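Local atomic coordinates of putative NAD(P)H nitroreductase MhqN (Bacillus subtilis, PDB entry 3BEM), a protein that probably acts as an FMN-dependent NAD(P)H nitroreductase, working as a homodimer, and may contribute to the breakdown and detoxification of aromatic compounds. Residues A143-S148 and E187-M191. The protein carries 3 engineered substitutions. Sequence-based numbering, arbitrary orientation. Where two conformers were deposited one is given.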
# COMPACT_ATOMS: atom_id res chain seq x y z
N ALA B 143 -2.44 -0.68 -11.36
CA ALA B 143 -2.27 -2.08 -10.93
C ALA B 143 -1.33 -2.14 -9.72
O ALA B 143 -1.63 -2.80 -8.73
CB ALA B 143 -1.72 -2.91 -12.06
N ILE B 144 -0.18 -1.48 -9.83
CA ILE B 144 0.83 -1.47 -8.77
C ILE B 144 0.32 -0.76 -7.53
O ILE B 144 0.41 -1.27 -6.42
CB ILE B 144 2.14 -0.87 -9.28
CG1 ILE B 144 2.74 -1.74 -10.39
CG2 ILE B 144 3.14 -0.68 -8.13
CD1 ILE B 144 3.94 -1.07 -11.10
N ARG B 145 -0.29 0.41 -7.73
CA ARG B 145 -0.73 1.26 -6.61
C ARG B 145 -1.82 0.57 -5.79
O ARG B 145 -1.74 0.46 -4.58
CB ARG B 145 -1.16 2.61 -7.13
CG ARG B 145 -1.84 3.50 -6.11
CD ARG B 145 -1.77 5.02 -6.55
NE ARG B 145 -2.08 5.15 -7.97
CZ ARG B 145 -1.28 5.69 -8.88
NH1 ARG B 145 -0.16 6.32 -8.54
NH2 ARG B 145 -1.64 5.64 -10.13
N ASN B 146 -2.86 0.12 -6.46
CA ASN B 146 -3.99 -0.44 -5.76
C ASN B 146 -3.62 -1.79 -5.11
O ASN B 146 -4.03 -2.09 -3.97
CB ASN B 146 -5.19 -0.54 -6.65
CG ASN B 146 -5.79 0.81 -6.94
OD1 ASN B 146 -6.46 1.39 -6.08
ND2 ASN B 146 -5.47 1.37 -8.13
N ALA B 147 -2.82 -2.64 -5.81
CA ALA B 147 -2.40 -3.92 -5.24
C ALA B 147 -1.50 -3.69 -4.01
O ALA B 147 -1.49 -4.47 -3.07
CB ALA B 147 -1.68 -4.84 -6.24
N SER B 148 -0.73 -2.61 -4.00
CA SER B 148 0.17 -2.35 -2.88
C SER B 148 -0.57 -1.86 -1.64
O SER B 148 -0.23 -2.24 -0.52
CB SER B 148 1.31 -1.37 -3.32
OG SER B 148 2.15 -1.94 -4.33
N GLU B 187 -0.24 -7.69 -13.54
CA GLU B 187 1.08 -7.39 -13.05
C GLU B 187 1.36 -8.17 -11.77
O GLU B 187 0.50 -8.20 -10.90
CB GLU B 187 1.16 -5.89 -12.83
CG GLU B 187 2.46 -5.37 -12.34
CD GLU B 187 3.51 -5.23 -13.40
OE1 GLU B 187 3.17 -5.21 -14.62
OE2 GLU B 187 4.70 -5.20 -12.98
N VAL B 188 2.53 -8.81 -11.66
CA VAL B 188 2.94 -9.43 -10.42
C VAL B 188 3.58 -8.33 -9.54
O VAL B 188 4.75 -7.95 -9.73
CB VAL B 188 3.88 -10.63 -10.58
CG1 VAL B 188 4.11 -11.30 -9.23
CG2 VAL B 188 3.34 -11.65 -11.57
N VAL B 189 2.78 -7.75 -8.67
CA VAL B 189 3.15 -6.54 -7.94
C VAL B 189 4.10 -6.82 -6.77
O VAL B 189 5.03 -6.08 -6.55
CB VAL B 189 1.91 -5.78 -7.50
CG1 VAL B 189 2.25 -4.56 -6.54
CG2 VAL B 189 1.01 -5.41 -8.75
N MSE B 190 3.88 -7.92 -6.08
CA MSE B 190 4.77 -8.36 -5.01
C MSE B 190 4.49 -9.78 -4.65
O MSE B 190 3.49 -10.35 -5.06
CB MSE B 190 4.70 -7.44 -3.76
CG MSE B 190 3.63 -7.44 -2.86
SE MSE B 190 4.15 -6.09 -1.39
CE MSE B 190 3.46 -4.68 -2.47
N MSE B 191 5.43 -10.33 -3.91
CA MSE B 191 5.31 -11.63 -3.30
C MSE B 191 5.26 -11.40 -1.78
O MSE B 191 5.92 -10.52 -1.26
CB MSE B 191 6.50 -12.48 -3.73
CG MSE B 191 6.56 -13.84 -3.16
SE MSE B 191 8.23 -14.71 -3.86
CE MSE B 191 7.68 -14.67 -5.69
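V189 lies with both methyls against one side of the helix: CG2 sits 3.7 Å from A147 CB and 3.7 Å from A143 O, while CG1 rests 3.8 Å from I144 O and 4.3 Å from I144 CG2. The small alanines A143 and A147, one turn apart, let the strand come close; the segment axes approach to 8.5 Å, inclined 35° from parallel. S148 OG donates a 2.8 Å hydrogen bond to I144 O one turn back. S148 OG also packs 3.4 Å from V189 CG1, and S148 OG lies 3.6 Å from selenomethionine M190 CE. In the nitroreductase fold, this joins the long helix 136-161 to strand 186-195, an inner strand of the antiparallel sheet; the M190 side chain comes within about 5 Å of a bound FMN. V189 and M190 both face V92 on the adjacent strand, a classic beta bulge; it explains why two successive residues point their CB toward the helix. Two residues before V189, E187 extends the packing, its CB 4.2 Å from A143 CB and its CG 4.1 Å from I144 CG1, while its carboxylate forms a salt bridge with R140. N146, on another face of the helix, touches bound FMN, and R145 NH1 makes a weak hydrogen bond to V189 O of the second subunit.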